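Local coordinates for protein Emp47p (form2) (Saccharomyces cerevisiae, PDB 2A6Z) that serves as a Ca2+-independent lectin-type cargo receptor in the secretion of glycoproteins and is required for another receptor, Emp46, to leave the endoplasmic reticulum, at residues A[70-76]-A[150-154]; A[37-42]-A[209-214]; A[97-103]-A[133-139]. All blocks are in the same frame, centred on the assembly; numbering follows the deposited sequence.

Contact 1: A[70-76]-A[150-154]; sequences RSVGYSG and YQDSS
The end of strand 63-72 and its following loop run alongside 150-154. With 70-72 extended, the nearest CA pairs are Val72-Asp152 (4.5 Å) and Ser71-Gln151 (5.2 Å). Ser71 O accepts from Ser153 N (3.2 Å); beyond it water 2 bridges the segments, donating to Ser71 OG and Tyr74 O (2.7 Å each) and accepting from N of Asp152 (2.8 Å), whose backbone is left-handed (59/44). Gln151 (chi1 m, chi2 t) pairs its amide directly with Gly76: Gly76 N donates to Gln151 OE1 (2.9 Å), Gln151 NE2 to Gly76 O (3.0 Å). The contact lies at one end of two inner, neighbouring antiparallel strands of the legume-lectin-like beta sandwich, where strand 63-72 runs out into a surface loop and strand 153-164 begins. Arg70 (chi1 p, then extended) brings NH1 to Ser154 O (2.9 Å), its NE forming a salt bridge with Glu212. Ser71, a t rotamer whose OG also bonds Glu209, places CB 3.8 Å from CD1 at the ring edge of Tyr150 (chi1 p).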
loop_
_atom_site.group_PDB
_atom_site.type_symbol
_atom_site.label_atom_id
_atom_site.label_comp_id
_atom_site.label_asym_id
_atom_site.label_seq_id
_atom_site.Cartn_x
_atom_site.Cartn_y
_atom_site.Cartn_z
ATOM N N ARG A 70 -10.000 1.967 3.263
ATOM C CA ARG A 70 -10.634 3.208 3.677
ATOM C C ARG A 70 -9.931 3.712 4.947
ATOM O O ARG A 70 -9.184 3.007 5.601
ATOM C CB ARG A 70 -12.148 3.072 3.924
ATOM C CG ARG A 70 -12.487 2.192 5.146
ATOM C CD ARG A 70 -14.001 2.088 5.260
ATOM N NE ARG A 70 -14.283 1.338 6.513
ATOM C CZ ARG A 70 -15.492 1.097 6.935
ATOM N NH1 ARG A 70 -16.536 1.503 6.247
ATOM N NH2 ARG A 70 -15.640 0.434 8.082
ATOM N N SER A 71 -10.237 4.993 5.215
ATOM C CA SER A 71 -9.900 5.618 6.497
ATOM C C SER A 71 -11.184 6.167 7.088
ATOM O O SER A 71 -11.900 6.949 6.434
ATOM C CB SER A 71 -8.914 6.792 6.282
ATOM O OG SER A 71 -8.839 7.480 7.527
ATOM N N VAL A 72 -11.448 5.752 8.343
ATOM C CA VAL A 72 -12.640 6.243 9.044
ATOM C C VAL A 72 -12.230 6.730 10.440
ATOM O O VAL A 72 -11.214 6.320 10.995
ATOM C CB VAL A 72 -13.772 5.176 9.153
ATOM C CG1 VAL A 72 -14.335 4.910 7.757
ATOM C CG2 VAL A 72 -13.255 3.903 9.788
ATOM N N GLY A 73 -13.093 7.593 10.990
ATOM C CA GLY A 73 -13.005 7.941 12.408
ATOM C C GLY A 73 -12.278 9.214 12.732
ATOM O O GLY A 73 -12.300 9.593 13.928
ATOM N N TYR A 74 -11.674 9.896 11.750
ATOM C CA TYR A 74 -10.952 11.109 12.075
ATOM C C TYR A 74 -10.787 11.983 10.807
ATOM O O TYR A 74 -10.468 11.509 9.738
ATOM C CB TYR A 74 -9.536 10.809 12.590
ATOM C CG TYR A 74 -8.823 12.049 13.044
ATOM C CD1 TYR A 74 -9.207 12.676 14.228
ATOM C CD2 TYR A 74 -7.799 12.625 12.303
ATOM C CE1 TYR A 74 -8.592 13.809 14.672
ATOM C CE2 TYR A 74 -7.187 13.790 12.773
ATOM C CZ TYR A 74 -7.579 14.377 13.943
ATOM O OH TYR A 74 -6.946 15.513 14.368
ATOM N N SER A 75 -11.001 13.276 11.001
ATOM C CA SER A 75 -10.698 14.256 9.941
ATOM C C SER A 75 -9.780 15.312 10.550
ATOM O O SER A 75 -10.099 15.895 11.569
ATOM C CB SER A 75 -11.986 14.990 9.554
ATOM O OG SER A 75 -11.732 16.007 8.617
ATOM N N GLY A 76 -8.655 15.524 9.894
ATOM C CA GLY A 76 -7.680 16.531 10.325
ATOM C C GLY A 76 -6.270 16.058 9.929
ATOM O O GLY A 76 -5.952 14.932 9.688
ATOM N N TYR A 150 -9.061 11.069 1.276
ATOM C CA TYR A 150 -9.258 9.717 1.831
ATOM C C TYR A 150 -9.871 9.715 3.217
ATOM O O TYR A 150 -10.378 8.683 3.653
ATOM C CB TYR A 150 -7.949 8.868 1.800
ATOM C CG TYR A 150 -6.927 9.502 2.700
ATOM C CD1 TYR A 150 -6.778 9.080 4.042
ATOM C CD2 TYR A 150 -6.089 10.546 2.251
ATOM C CE1 TYR A 150 -5.871 9.648 4.888
ATOM C CE2 TYR A 150 -5.185 11.118 3.144
ATOM C CZ TYR A 150 -5.050 10.680 4.449
ATOM O OH TYR A 150 -4.166 11.313 5.250
ATOM N N GLN A 151 -9.763 10.789 4.008
ATOM C CA GLN A 151 -10.170 10.670 5.408
ATOM C C GLN A 151 -11.664 10.690 5.539
ATOM O O GLN A 151 -12.369 11.319 4.748
ATOM C CB GLN A 151 -9.670 11.863 6.291
ATOM C CG GLN A 151 -8.166 11.764 6.540
ATOM C CD GLN A 151 -7.790 12.761 7.606
ATOM O OE1 GLN A 151 -8.225 13.898 7.580
ATOM N NE2 GLN A 151 -6.971 12.342 8.555
ATOM N N ASP A 152 -12.124 10.023 6.594
ATOM C CA ASP A 152 -13.489 10.208 7.074
ATOM C C ASP A 152 -14.514 9.873 5.998
ATOM O O ASP A 152 -15.531 10.556 5.826
ATOM C CB ASP A 152 -13.638 11.654 7.611
ATOM C CG ASP A 152 -14.893 11.897 8.398
ATOM O OD1 ASP A 152 -15.384 13.059 8.354
ATOM O OD2 ASP A 152 -15.422 10.975 9.066
ATOM N N SER A 153 -14.283 8.770 5.300
ATOM C CA SER A 153 -15.323 8.214 4.404
ATOM C C SER A 153 -15.361 6.717 4.584
ATOM O O SER A 153 -14.359 6.023 4.480
ATOM C CB SER A 153 -15.069 8.536 2.936
ATOM O OG SER A 153 -16.051 7.900 2.129
ATOM N N SER A 154 -16.596 6.214 4.807
ATOM C CA SER A 154 -16.814 4.791 4.950
ATOM C C SER A 154 -16.850 4.054 3.634
ATOM O O SER A 154 -16.862 2.825 3.650
ATOM C CB SER A 154 -18.190 4.610 5.685
ATOM O OG SER A 154 -18.032 4.995 7.043
HETATM O O HOH W 1 -11.861 6.447 3.296
HETATM O O HOH W 2 -10.763 8.929 8.843
HETATM O O HOH W 3 -15.371 8.395 9.420
#

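Contact 2: A[37-42]-A[209-214]; sequences GRIVLT and ESFEIF
Ile213, Thr42 and Phe211 bury the most surface here, and each is tied to the pairing of strand 38-40 with strand 210-214. The short axes approach to 4.6 Å at 150°, antiparallel. Ile213 faces Ile39 in a hydrogen-bonded pair (CA-CA 5.1 Å): Ile39 N donates to Ile213 O (2.9 Å) and Ile213 N to Ile39 O (2.8 Å). Its m,m side chain sets CG1 4.1 Å from Leu41 CD1. Next in register is the non-hydrogen-bonded pair Val40-Glu212 (CA-CA 4.5 Å). These strands belong to one antiparallel sheet of the legume-lectin-like sandwich; Leu41, Phe211 and Ile213 pack on strand 192-200 of the other. Phe211 (chi1 m) accepts at O from Leu41 N (2.8 Å). Past strand 38-40, Thr42 (p) uses OG1 in place of a backbone carbonyl to accept from Phe211 N (3.0 Å); OG1 also donates to Glu209 O (2.8 Å) and lies 3.5 Å from CD2 at the ring edge of Phe211. On the face that carries Val40 and Glu212, a salt bridge joins Arg38 NE to Glu212 OE1 (3.1 Å), which takes a second from Arg70 NE, and water 4 links Arg38 NH2 (3.1 Å) to Glu212 OE2 (2.7 Å).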
loop_
_atom_site.group_PDB
_atom_site.type_symbol
_atom_site.label_atom_id
_atom_site.label_comp_id
_atom_site.label_asym_id
_atom_site.label_seq_id
_atom_site.Cartn_x
_atom_site.Cartn_y
_atom_site.Cartn_z
ATOM N N GLY A 37 -15.636 -7.889 8.578
ATOM C CA GLY A 37 -15.528 -7.561 7.170
ATOM C C GLY A 37 -14.304 -6.826 6.734
ATOM O O GLY A 37 -14.262 -6.424 5.550
ATOM N N ARG A 38 -13.298 -6.637 7.578
ATOM C CA ARG A 38 -12.141 -5.865 7.119
ATOM C C ARG A 38 -10.995 -6.093 8.074
ATOM O O ARG A 38 -11.188 -6.440 9.246
ATOM C CB ARG A 38 -12.491 -4.354 7.099
ATOM C CG ARG A 38 -12.788 -3.835 8.506
ATOM C CD ARG A 38 -14.054 -3.049 8.609
ATOM N NE ARG A 38 -14.174 -2.385 9.892
ATOM C CZ ARG A 38 -14.555 -2.828 11.069
ATOM N NH1 ARG A 38 -14.906 -4.091 11.233
ATOM N NH2 ARG A 38 -14.586 -2.013 12.115
ATOM N N ILE A 39 -9.759 -5.871 7.599
ATOM C CA ILE A 39 -8.588 -5.872 8.468
ATOM C C ILE A 39 -8.302 -4.443 8.865
ATOM O O ILE A 39 -8.095 -3.556 8.018
ATOM C CB ILE A 39 -7.385 -6.595 7.841
ATOM C CG1 ILE A 39 -7.665 -8.099 7.748
ATOM C CG2 ILE A 39 -6.083 -6.270 8.594
ATOM C CD1 ILE A 39 -6.650 -8.879 6.924
ATOM N N VAL A 40 -8.318 -4.208 10.177
ATOM C CA VAL A 40 -8.048 -2.887 10.734
ATOM C C VAL A 40 -6.588 -2.797 11.076
ATOM O O VAL A 40 -6.105 -3.583 11.884
ATOM C CB VAL A 40 -8.916 -2.657 11.977
ATOM C CG1 VAL A 40 -8.585 -1.318 12.581
ATOM C CG2 VAL A 40 -10.395 -2.743 11.640
ATOM N N LEU A 41 -5.887 -1.830 10.462
ATOM C CA LEU A 41 -4.478 -1.684 10.700
ATOM C C LEU A 41 -4.192 -0.856 11.947
ATOM O O LEU A 41 -3.197 -1.088 12.620
ATOM C CB LEU A 41 -3.795 -1.048 9.472
ATOM C CG LEU A 41 -3.903 -1.912 8.196
ATOM C CD1 LEU A 41 -3.324 -1.118 7.020
ATOM C CD2 LEU A 41 -3.220 -3.230 8.341
ATOM N N THR A 42 -5.030 0.185 12.159
ATOM C CA THR A 42 -4.769 1.110 13.302
ATOM C C THR A 42 -5.967 1.207 14.162
ATOM O O THR A 42 -6.783 2.093 14.051
ATOM C CB THR A 42 -4.311 2.486 12.715
ATOM O OG1 THR A 42 -5.289 3.062 11.808
ATOM C CG2 THR A 42 -2.963 2.366 12.036
ATOM N N GLU A 209 -7.630 7.684 13.958
ATOM C CA GLU A 209 -7.892 7.343 12.561
ATOM C C GLU A 209 -7.685 5.857 12.353
ATOM O O GLU A 209 -6.676 5.277 12.769
ATOM C CB GLU A 209 -6.886 8.149 11.682
ATOM C CG GLU A 209 -7.232 8.008 10.180
ATOM C CD GLU A 209 -6.562 9.047 9.274
ATOM O OE1 GLU A 209 -5.657 9.797 9.759
ATOM O OE2 GLU A 209 -6.905 9.078 8.075
ATOM N N SER A 210 -8.683 5.274 11.644
ATOM C CA SER A 210 -8.695 3.810 11.458
ATOM C C SER A 210 -8.504 3.482 9.988
ATOM O O SER A 210 -9.449 3.682 9.197
ATOM C CB SER A 210 -10.030 3.268 12.003
ATOM O OG SER A 210 -9.984 1.848 11.963
ATOM N N PHE A 211 -7.318 3.017 9.645
ATOM C CA PHE A 211 -6.992 2.587 8.275
ATOM C C PHE A 211 -7.376 1.117 8.149
ATOM O O PHE A 211 -6.955 0.309 8.989
ATOM C CB PHE A 211 -5.495 2.780 8.009
ATOM C CG PHE A 211 -5.091 4.224 7.879
ATOM C CD1 PHE A 211 -5.398 4.926 6.719
ATOM C CD2 PHE A 211 -4.437 4.855 8.922
ATOM C CE1 PHE A 211 -5.006 6.257 6.573
ATOM C CE2 PHE A 211 -4.014 6.179 8.740
ATOM C CZ PHE A 211 -4.309 6.870 7.586
ATOM N N GLU A 212 -8.171 0.798 7.141
ATOM C CA GLU A 212 -8.851 -0.503 7.048
ATOM C C GLU A 212 -8.751 -1.051 5.623
ATOM O O GLU A 212 -8.871 -0.277 4.654
ATOM C CB GLU A 212 -10.305 -0.370 7.423
ATOM C CG GLU A 212 -10.466 0.307 8.786
ATOM C CD GLU A 212 -11.837 0.362 9.349
ATOM O OE1 GLU A 212 -12.810 0.032 8.596
ATOM O OE2 GLU A 212 -11.935 0.722 10.551
ATOM N N ILE A 213 -8.540 -2.356 5.525
ATOM C CA ILE A 213 -8.412 -3.084 4.255
ATOM C C ILE A 213 -9.619 -3.960 4.027
ATOM O O ILE A 213 -10.013 -4.759 4.903
ATOM C CB ILE A 213 -7.139 -3.914 4.220
ATOM C CG1 ILE A 213 -5.897 -3.126 4.613
ATOM C CG2 ILE A 213 -7.000 -4.645 2.890
ATOM C CD1 ILE A 213 -5.603 -1.985 3.612
ATOM N N PHE A 214 -10.290 -3.820 2.882
ATOM C CA PHE A 214 -11.421 -4.682 2.528
ATOM C C PHE A 214 -11.013 -5.856 1.621
ATOM O O PHE A 214 -11.652 -6.922 1.672
ATOM C CB PHE A 214 -12.468 -3.862 1.808
ATOM C CG PHE A 214 -13.344 -2.949 2.594
ATOM C CD1 PHE A 214 -14.545 -2.470 2.044
ATOM C CD2 PHE A 214 -13.049 -2.554 3.898
ATOM C CE1 PHE A 214 -15.408 -1.643 2.730
ATOM C CE2 PHE A 214 -13.928 -1.727 4.600
ATOM C CZ PHE A 214 -15.092 -1.298 4.049
HETATM O O HOH W 4 -14.380 1.031 11.715
#

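Contact 3: A[97-103]-A[133-139]; sequences QLYNGPV and VDKTKIY
A type I' beta turn, Leu98 to Gly101, in the long loop between strands 81-88 and 108-113 packs against 133-139, which leads into the short helix 138-141. Tyr99 (50/44) and Asn100 (62/25) are both left-handed; Gly101 N bonds Leu98 O (2.8 Å) and Leu98 N bonds Gly101 O (2.9 Å), while Gln97 and Leu98 together face Gly101 as a classic beta bulge. Asp134 forms an Asx turn, OD1 accepting from Thr136 N (2.9 Å), at the start of the 3-10 segment 135-137. Val133 N donates to Val103 O (3.0 Å), and Lys135, its CB pointing toward 97-103 and its chi angles m, t, -116° and t, carries NZ to Gln97 O for a 2.6 Å bond. Within the legume-lectin-like sandwich these loops lie by the sheet containing strands 81-88 and 108-113, and Leu98 also touches Trp85 and Gln109. Leu98, t,p and pointing toward 133-139, inserts CD2 against Val133 CG2 (3.9 Å) and CD1 against Ile138 CD1 (4.2 Å) and Lys135 CD (3.9 Å). Val103 (p) sets CG2 3.9 Å from CG2 of Val133 (m). Tyr99 (chi1 m) turns its ring edge to Ile138, CE2 to CD1 4.3 Å.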
loop_
_atom_site.group_PDB
_atom_site.type_symbol
_atom_site.label_atom_id
_atom_site.label_comp_id
_atom_site.label_asym_id
_atom_site.label_seq_id
_atom_site.Cartn_x
_atom_site.Cartn_y
_atom_site.Cartn_z
ATOM N N GLN A 97 10.388 1.240 10.457
ATOM C CA GLN A 97 10.576 2.631 10.765
ATOM C C GLN A 97 9.905 3.626 9.858
ATOM O O GLN A 97 9.948 4.848 10.152
ATOM C CB GLN A 97 12.082 2.952 10.773
ATOM C CG GLN A 97 12.875 2.202 11.827
ATOM C CD GLN A 97 14.330 2.599 11.821
ATOM O OE1 GLN A 97 14.675 3.677 12.356
ATOM N NE2 GLN A 97 15.183 1.819 11.139
ATOM N N LEU A 98 9.261 3.194 8.771
ATOM C CA LEU A 98 8.633 4.123 7.817
ATOM C C LEU A 98 7.173 3.715 7.651
ATOM O O LEU A 98 6.862 2.740 6.977
ATOM C CB LEU A 98 9.400 4.034 6.486
ATOM C CG LEU A 98 8.833 4.920 5.342
ATOM C CD1 LEU A 98 8.777 6.384 5.778
ATOM C CD2 LEU A 98 9.691 4.706 4.117
ATOM N N TYR A 99 6.274 4.433 8.367
ATOM C CA TYR A 99 4.852 4.065 8.379
ATOM C C TYR A 99 4.690 2.590 8.693
ATOM O O TYR A 99 3.815 1.869 8.145
ATOM C CB TYR A 99 4.097 4.418 7.023
ATOM C CG TYR A 99 4.175 5.918 6.811
ATOM C CD1 TYR A 99 3.229 6.755 7.381
ATOM C CD2 TYR A 99 5.229 6.509 6.134
ATOM C CE1 TYR A 99 3.295 8.124 7.234
ATOM C CE2 TYR A 99 5.316 7.882 5.994
ATOM C CZ TYR A 99 4.336 8.680 6.566
ATOM O OH TYR A 99 4.470 10.056 6.397
ATOM N N ASN A 100 5.447 2.101 9.681
ATOM C CA ASN A 100 5.400 0.698 10.127
ATOM C C ASN A 100 5.789 -0.302 9.050
ATOM O O ASN A 100 5.432 -1.463 9.152
ATOM C CB ASN A 100 4.029 0.396 10.753
ATOM C CG ASN A 100 4.066 -0.952 11.514
ATOM O OD1 ASN A 100 5.005 -1.177 12.314
ATOM N ND2 ASN A 100 3.087 -1.787 11.288
ATOM N N GLY A 101 6.582 0.158 8.096
ATOM C CA GLY A 101 7.218 -0.625 7.077
ATOM C C GLY A 101 8.681 -0.211 6.916
ATOM O O GLY A 101 9.203 0.535 7.744
ATOM N N PRO A 102 9.358 -0.758 5.916
ATOM C CA PRO A 102 10.821 -0.642 5.872
ATOM C C PRO A 102 11.320 0.691 5.356
ATOM O O PRO A 102 11.020 1.098 4.256
ATOM C CB PRO A 102 11.222 -1.796 4.940
ATOM C CG PRO A 102 9.997 -1.928 4.029
ATOM C CD PRO A 102 8.832 -1.711 4.933
ATOM N N VAL A 103 12.194 1.352 6.145
ATOM C CA VAL A 103 12.764 2.647 5.742
ATOM C C VAL A 103 13.897 2.547 4.764
ATOM O O VAL A 103 14.209 3.504 4.052
ATOM C CB VAL A 103 13.186 3.428 7.031
ATOM C CG1 VAL A 103 14.448 2.856 7.665
ATOM C CG2 VAL A 103 13.393 4.923 6.756
ATOM N N VAL A 133 15.705 6.017 3.535
ATOM C CA VAL A 133 15.261 7.322 3.030
ATOM C C VAL A 133 15.254 8.350 4.181
ATOM O O VAL A 133 15.127 8.044 5.369
ATOM C CB VAL A 133 13.913 7.200 2.365
ATOM C CG1 VAL A 133 13.897 6.161 1.235
ATOM C CG2 VAL A 133 12.833 6.826 3.376
ATOM N N ASP A 134 15.376 9.603 3.786
ATOM C CA ASP A 134 15.324 10.730 4.723
ATOM C C ASP A 134 13.862 11.104 4.892
ATOM O O ASP A 134 13.250 11.677 3.978
ATOM C CB ASP A 134 16.140 11.877 4.188
ATOM C CG ASP A 134 16.238 13.036 5.175
ATOM O OD1 ASP A 134 15.352 13.133 6.061
ATOM O OD2 ASP A 134 17.181 13.799 5.016
ATOM N N LYS A 135 13.248 10.801 6.019
ATOM C CA LYS A 135 11.841 11.070 6.191
ATOM C C LYS A 135 11.538 12.546 6.132
ATOM O O LYS A 135 10.398 12.889 5.784
ATOM C CB LYS A 135 11.324 10.441 7.503
ATOM C CG LYS A 135 11.347 8.922 7.431
ATOM C CD LYS A 135 10.607 8.333 8.627
ATOM C CE LYS A 135 11.506 7.533 9.537
ATOM N NZ LYS A 135 10.767 7.229 10.823
ATOM N N THR A 136 12.537 13.383 6.459
ATOM C CA THR A 136 12.282 14.801 6.475
ATOM C C THR A 136 12.199 15.356 5.048
ATOM O O THR A 136 11.809 16.508 4.930
ATOM C CB THR A 136 13.356 15.601 7.242
ATOM O OG1 THR A 136 14.606 15.516 6.547
ATOM C CG2 THR A 136 13.561 15.019 8.628
ATOM N N LYS A 137 12.518 14.607 4.010
ATOM C CA LYS A 137 12.471 15.045 2.631
ATOM C C LYS A 137 11.446 14.276 1.777
ATOM O O LYS A 137 11.460 14.390 0.552
ATOM C CB LYS A 137 13.858 14.947 1.992
ATOM C CG LYS A 137 14.880 15.812 2.775
ATOM C CD LYS A 137 16.240 15.703 2.081
ATOM C CE LYS A 137 17.373 16.512 2.666
ATOM N NZ LYS A 137 17.031 17.859 3.129
ATOM N N ILE A 138 10.600 13.467 2.448
ATOM C CA ILE A 138 9.770 12.542 1.658
ATOM C C ILE A 138 8.903 13.268 0.634
ATOM O O ILE A 138 8.774 12.762 -0.481
ATOM C CB ILE A 138 8.951 11.690 2.640
ATOM C CG1 ILE A 138 8.336 10.468 1.945
ATOM C CG2 ILE A 138 7.924 12.471 3.474
ATOM C CD1 ILE A 138 7.915 9.402 2.965
ATOM N N TYR A 139 8.331 14.424 0.992
ATOM C CA TYR A 139 7.415 15.053 0.035
ATOM C C TYR A 139 8.155 15.616 -1.183
ATOM O O TYR A 139 7.676 15.532 -2.321
ATOM C CB TYR A 139 6.555 16.145 0.730
ATOM C CG TYR A 139 5.821 15.511 1.915
ATOM C CD1 TYR A 139 4.858 14.506 1.718
ATOM C CD2 TYR A 139 6.125 15.870 3.239
ATOM C CE1 TYR A 139 4.202 13.916 2.780
ATOM C CE2 TYR A 139 5.480 15.266 4.288
ATOM C CZ TYR A 139 4.530 14.287 4.057
ATOM O OH TYR A 139 3.915 13.713 5.145
#

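In the fold
Contacts 1 and 2 meet directly, their centres 11 Å apart, because strands 63-72 and 210-220 are neighbours in one sheet: Ser71 OG approaches Glu209 OE2 to 2.6 Å and Val72 O approaches Ser210 N to 2.8 Å, both probable hydrogen bonds. Glu212 joins them further, its OE2 packing 3.5 Å from Val72 CG2. Strand 210-220 thus stands between the two partner strands, 38-40 and 63-72. Contact 3 belongs to loops associated with the other sheet; its centre is 22 Å from contact 1 and 21 Å from contact 2, with nearest atoms about 8 and 6 Å away and no touch. In sequence, contact 2 encloses contact 1, which encloses contact 3.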